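Local atomic coordinates of ALDH21) (PDB entry 5MZ5), a protein that acts as an NADP(+)-dependent succinic semialdehyde dehydrogenase of the aldehyde dehydrogenase family, oxidising its aldehyde substrate to the acid. Residues K76-A81 and R246-M251; E117-L122 and K128-A133. One frame throughout, in Å; residues are numbered along the deposited sequence.

Contact 1 (76-81 with 246-251) and contact 2 (117-122 with 128-133) lie in separate parts of the chain, their centres about 30 Å apart and their nearest atoms about 21 Å apart. In sequence, contact 2 is nested within the loop that contact 1 closes. Contact 1 lies by the cofactor site: R246 binds NADP(+), though it does not itself touch 76-81, and the side chain of I78 is about 8 Å from that of K212, another NADP(+)-binding residue. Contact 2 lies near residues of both sites, with the side chain of L122 about 9 Å from those of R139, which binds succinate, and W188, which binds NADP(+). Neither cofactor nor succinate is bound to this chain.

Contact 1: K76-A81 and R246-M251; sequences KDIDDA and REDADM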
loop_
_atom_site.group_PDB
_atom_site.type_symbol
_atom_site.label_atom_id
_atom_site.label_comp_id
_atom_site.label_asym_id
_atom_site.label_seq_id
_atom_site.Cartn_x
_atom_site.Cartn_y
_atom_site.Cartn_z
ATOM N N LYS A 76 21.206 -40.172 0.778
ATOM C CA LYS A 76 20.251 -40.534 -0.256
ATOM C C LYS A 76 18.863 -39.964 0.066
ATOM O O LYS A 76 18.203 -39.472 -0.850
ATOM C CB LYS A 76 20.200 -42.054 -0.475
ATOM C CG LYS A 76 19.566 -42.438 -1.809
ATOM C CD LYS A 76 18.703 -43.690 -1.686
ATOM C CE LYS A 76 18.206 -44.198 -3.018
ATOM N NZ LYS A 76 17.163 -43.314 -3.597
ATOM N N ASP A 77 18.448 -39.991 1.362
ATOM C CA ASP A 77 17.181 -39.422 1.821
ATOM C C ASP A 77 17.121 -37.926 1.521
ATOM O O ASP A 77 16.116 -37.458 0.980
ATOM C CB ASP A 77 16.964 -39.662 3.330
ATOM C CG ASP A 77 16.775 -41.108 3.741
ATOM O OD1 ASP A 77 16.231 -41.900 2.924
ATOM O OD2 ASP A 77 17.150 -41.449 4.884
ATOM N N ILE A 78 18.214 -37.183 1.827
ATOM C CA ILE A 78 18.288 -35.736 1.579
ATOM C C ILE A 78 18.190 -35.445 0.070
ATOM O O ILE A 78 17.413 -34.575 -0.323
ATOM C CB ILE A 78 19.509 -35.071 2.270
ATOM C CG1 ILE A 78 19.528 -35.394 3.780
ATOM C CG2 ILE A 78 19.498 -33.546 2.067
ATOM C CD1 ILE A 78 20.915 -35.503 4.334
ATOM N N ASP A 79 18.923 -36.218 -0.764
ATOM C CA ASP A 79 18.853 -36.091 -2.222
ATOM C C ASP A 79 17.440 -36.300 -2.746
ATOM O O ASP A 79 16.977 -35.516 -3.566
ATOM C CB ASP A 79 19.800 -37.076 -2.908
ATOM C CG ASP A 79 21.134 -36.473 -3.237
ATOM O OD1 ASP A 79 21.168 -35.273 -3.602
ATOM O OD2 ASP A 79 22.154 -37.201 -3.146
ATOM N N ASP A 80 16.762 -37.342 -2.249
ATOM C CA ASP A 80 15.389 -37.692 -2.613
ATOM C C ASP A 80 14.415 -36.605 -2.176
ATOM O O ASP A 80 13.498 -36.286 -2.933
ATOM C CB ASP A 80 14.984 -39.068 -2.025
ATOM C CG ASP A 80 15.731 -40.273 -2.587
ATOM O OD1 ASP A 80 16.337 -40.148 -3.673
ATOM O OD2 ASP A 80 15.703 -41.340 -1.941
ATOM N N ALA A 81 14.645 -36.014 -0.975
ATOM C CA ALA A 81 13.835 -34.931 -0.413
ATOM C C ALA A 81 13.907 -33.694 -1.289
ATOM O O ALA A 81 12.868 -33.093 -1.599
ATOM C CB ALA A 81 14.292 -34.607 1.008
ATOM N N ARG A 246 26.015 -34.519 10.977
ATOM C CA ARG A 246 27.036 -33.544 10.614
ATOM C C ARG A 246 27.614 -33.792 9.214
ATOM O O ARG A 246 27.831 -32.839 8.475
ATOM C CB ARG A 246 28.152 -33.557 11.666
ATOM C CG ARG A 246 28.931 -32.267 11.681
ATOM C CD ARG A 246 30.087 -32.344 12.614
ATOM N NE ARG A 246 31.052 -31.283 12.346
ATOM C CZ ARG A 246 32.174 -31.132 13.028
ATOM N NH1 ARG A 246 32.474 -31.964 14.016
ATOM N NH2 ARG A 246 33.004 -30.143 12.736
ATOM N N GLU A 247 27.802 -35.070 8.841
ATOM C CA GLU A 247 28.382 -35.485 7.559
ATOM C C GLU A 247 27.575 -35.031 6.323
ATOM O O GLU A 247 28.151 -34.937 5.230
ATOM C CB GLU A 247 28.701 -37.017 7.473
ATOM C CG GLU A 247 27.965 -37.993 8.391
ATOM C CD GLU A 247 28.497 -38.145 9.804
ATOM O OE1 GLU A 247 29.496 -38.879 9.985
ATOM O OE2 GLU A 247 27.892 -37.563 10.733
ATOM N N ASP A 248 26.262 -34.756 6.500
ATOM C CA ASP A 248 25.354 -34.369 5.429
ATOM C C ASP A 248 24.695 -33.006 5.604
ATOM O O ASP A 248 23.981 -32.567 4.705
ATOM C CB ASP A 248 24.272 -35.442 5.245
ATOM C CG ASP A 248 24.799 -36.845 5.013
ATOM O OD1 ASP A 248 25.608 -37.024 4.074
ATOM O OD2 ASP A 248 24.377 -37.776 5.760
ATOM N N ALA A 249 24.925 -32.333 6.740
ATOM C CA ALA A 249 24.333 -31.021 7.039
ATOM C C ALA A 249 24.609 -29.944 5.977
ATOM O O ALA A 249 23.736 -29.119 5.716
ATOM C CB ALA A 249 24.773 -30.544 8.418
ATOM N N ASP A 250 25.792 -29.989 5.341
ATOM C CA ASP A 250 26.238 -29.044 4.307
ATOM C C ASP A 250 25.329 -28.971 3.069
ATOM O O ASP A 250 25.283 -27.925 2.423
ATOM C CB ASP A 250 27.702 -29.318 3.889
ATOM C CG ASP A 250 28.340 -28.137 3.179
ATOM O OD1 ASP A 250 28.258 -27.008 3.714
ATOM O OD2 ASP A 250 28.890 -28.336 2.069
ATOM N N MET A 251 24.579 -30.051 2.769
ATOM C CA MET A 251 23.621 -30.107 1.653
ATOM C C MET A 251 22.574 -28.973 1.739
ATOM O O MET A 251 22.227 -28.377 0.722
ATOM C CB MET A 251 22.926 -31.475 1.606
ATOM C CG MET A 251 23.889 -32.638 1.331
ATOM S SD MET A 251 23.032 -34.217 1.158
ATOM C CE MET A 251 22.242 -33.977 -0.448
#
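I78 and M251 meet through torsions that turn CG2 of I78 anti to its backbone N and bend the M251 chain about CG-SD (chi3 72°). CG2 of I78 consequently rests on the thioether, 3.7 Å from M251 SD, and the M251 methyl lies equally near the same branch. The other branch of I78 reaches back to the start of the turn, its CD1 3.5 Å from D248 CB, so that the isoleucine spans both ends of the type I turn D248-M251. From the next helical position D79 crosses the end of the methionine at about a right angle, with OD1 3.6 Å from M251 CE. This is a van der Waals touch against a methyl; the charge of D79 is paired with R257. Replacing I78 by an alanine removes both branches and would probably leave D248 CB without its I78 contact and the thioether less closely packed, opening a gap between helix and turn. I78 also packs on L242 and V244, after strand 239-241, while A81 touches V210 of strand 209-212. The contact thus sets the start of helix 75-94 beside the edge of the Rossmann-type nucleotide-binding sheet, where the loop runs into helix 251-254.

Contact 2: E117-L122 and K128-A133; sequences EIAQTL and KPIKDA
L122, I130 and A133 bury the most surface where helix 115-126 meets the beginning of helix 130-151; the two are consecutive, joined by a short loop with P129 at the N-cap of the second. L122 and A133 touch through their beta carbons, CB to CB 4.0 Å, while CD1 of the leucine lies 3.6 Å from the A133 carbonyl O. One turn back, A119 presents its backbone to the same alanine, its O 3.4 Å from A133 CB. The two alanines let the backbones come close, with the CA atoms of A119 and A133 5.0 Å apart. In I130, CG1 stands anti to the backbone N (chi1 -168°), pointing at the first helix, and the bend at chi2 (63°) sets CD1 3.9 Å from A119 CB. The same methyl meets Q120, whose chain bends at chi2 (-67°) and brings NE2 to 3.3 Å from I130 CD1. NE2 also hydrogen-bonds to OE1 of E116 in the preceding turn. L122 continues the packing onto V137, and T123 also touches I130 and A133. No hydrogen bond or salt bridge joins the segments: methyls, two alanines and two backbone carbonyl oxygens make a buried helix-helix interface held by close fit and exclusion of water.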
loop_
_atom_site.group_PDB
_atom_site.type_symbol
_atom_site.label_atom_id
_atom_site.label_comp_id
_atom_site.label_asym_id
_atom_site.label_seq_id
_atom_site.Cartn_x
_atom_site.Cartn_y
_atom_site.Cartn_z
ATOM N N GLU A 117 -0.318 -31.765 24.750
ATOM C CA GLU A 117 0.644 -32.773 24.301
ATOM C C GLU A 117 1.878 -32.104 23.656
ATOM O O GLU A 117 2.999 -32.489 23.962
ATOM C CB GLU A 117 -0.037 -33.725 23.311
ATOM C CG GLU A 117 0.878 -34.770 22.693
ATOM C CD GLU A 117 0.467 -35.233 21.314
ATOM O OE1 GLU A 117 1.334 -35.797 20.608
ATOM O OE2 GLU A 117 -0.709 -35.026 20.931
ATOM N N ILE A 118 1.658 -31.092 22.787
ATOM C CA ILE A 118 2.733 -30.340 22.123
ATOM C C ILE A 118 3.542 -29.553 23.165
ATOM O O ILE A 118 4.774 -29.615 23.142
ATOM C CB ILE A 118 2.203 -29.481 20.948
ATOM C CG1 ILE A 118 1.643 -30.382 19.824
ATOM C CG2 ILE A 118 3.305 -28.576 20.385
ATOM C CD1 ILE A 118 0.691 -29.666 18.871
ATOM N N ALA A 119 2.849 -28.875 24.111
ATOM C CA ALA A 119 3.485 -28.127 25.204
ATOM C C ALA A 119 4.373 -29.043 26.077
ATOM O O ALA A 119 5.514 -28.674 26.377
ATOM C CB ALA A 119 2.440 -27.422 26.057
ATOM N N GLN A 120 3.863 -30.235 26.436
ATOM C CA GLN A 120 4.598 -31.219 27.242
ATOM C C GLN A 120 5.863 -31.712 26.524
ATOM O O GLN A 120 6.911 -31.794 27.149
ATOM C CB GLN A 120 3.697 -32.405 27.657
ATOM C CG GLN A 120 2.642 -32.056 28.729
ATOM C CD GLN A 120 3.221 -31.725 30.085
ATOM O OE1 GLN A 120 4.243 -32.276 30.509
ATOM N NE2 GLN A 120 2.567 -30.828 30.811
ATOM N N THR A 121 5.760 -31.987 25.206
ATOM C CA THR A 121 6.862 -32.415 24.340
ATOM C C THR A 121 7.913 -31.314 24.250
ATOM O O THR A 121 9.101 -31.616 24.280
ATOM C CB THR A 121 6.326 -32.806 22.950
ATOM O OG1 THR A 121 5.378 -33.860 23.101
ATOM C CG2 THR A 121 7.425 -33.252 22.001
ATOM N N LEU A 122 7.465 -30.045 24.125
ATOM C CA LEU A 122 8.308 -28.858 24.069
ATOM C C LEU A 122 9.134 -28.706 25.322
ATOM O O LEU A 122 10.340 -28.541 25.225
ATOM C CB LEU A 122 7.453 -27.608 23.885
ATOM C CG LEU A 122 7.420 -26.962 22.536
ATOM C CD1 LEU A 122 6.520 -25.741 22.578
ATOM C CD2 LEU A 122 8.835 -26.533 22.086
ATOM N N LYS A 128 12.387 -25.854 28.651
ATOM C CA LYS A 128 11.705 -24.609 29.018
ATOM C C LYS A 128 10.519 -24.891 29.943
ATOM O O LYS A 128 9.845 -25.905 29.768
ATOM C CB LYS A 128 11.325 -23.746 27.793
ATOM C CG LYS A 128 10.093 -24.207 26.985
ATOM C CD LYS A 128 9.791 -23.298 25.802
ATOM C CE LYS A 128 10.931 -23.237 24.799
ATOM N NZ LYS A 128 11.015 -21.895 24.155
ATOM N N PRO A 129 10.267 -24.038 30.960
ATOM C CA PRO A 129 9.124 -24.286 31.858
ATOM C C PRO A 129 7.801 -24.461 31.103
ATOM O O PRO A 129 7.612 -23.826 30.069
ATOM C CB PRO A 129 9.131 -23.054 32.760
ATOM C CG PRO A 129 10.559 -22.620 32.762
ATOM C CD PRO A 129 10.991 -22.811 31.349
ATOM N N ILE A 130 6.904 -25.337 31.600
ATOM C CA ILE A 130 5.612 -25.663 30.976
ATOM C C ILE A 130 4.757 -24.413 30.668
ATOM O O ILE A 130 4.102 -24.385 29.626
ATOM C CB ILE A 130 4.817 -26.758 31.758
ATOM C CG1 ILE A 130 3.605 -27.298 30.941
ATOM C CG2 ILE A 130 4.401 -26.302 33.176
ATOM C CD1 ILE A 130 3.929 -28.027 29.602
ATOM N N LYS A 131 4.800 -23.378 31.531
ATOM C CA LYS A 131 4.063 -22.129 31.295
ATOM C C LYS A 131 4.603 -21.455 30.025
ATOM O O LYS A 131 3.804 -20.996 29.211
ATOM C CB LYS A 131 4.173 -21.192 32.522
ATOM C CG LYS A 131 2.862 -20.877 33.264
ATOM C CD LYS A 131 2.091 -22.086 33.802
ATOM C CE LYS A 131 1.310 -21.755 35.056
ATOM N NZ LYS A 131 0.064 -22.555 35.189
ATOM N N ASP A 132 5.951 -21.431 29.845
ATOM C CA ASP A 132 6.589 -20.858 28.647
ATOM C C ASP A 132 6.315 -21.702 27.408
ATOM O O ASP A 132 6.093 -21.140 26.337
ATOM C CB ASP A 132 8.111 -20.687 28.843
ATOM C CG ASP A 132 8.506 -19.715 29.943
ATOM O OD1 ASP A 132 7.677 -18.837 30.289
ATOM O OD2 ASP A 132 9.661 -19.798 30.423
ATOM N N ALA A 133 6.332 -23.057 27.558
ATOM C CA ALA A 133 6.044 -24.009 26.483
ATOM C C ALA A 133 4.623 -23.799 25.943
ATOM O O ALA A 133 4.457 -23.794 24.734
ATOM C CB ALA A 133 6.224 -25.433 26.976
#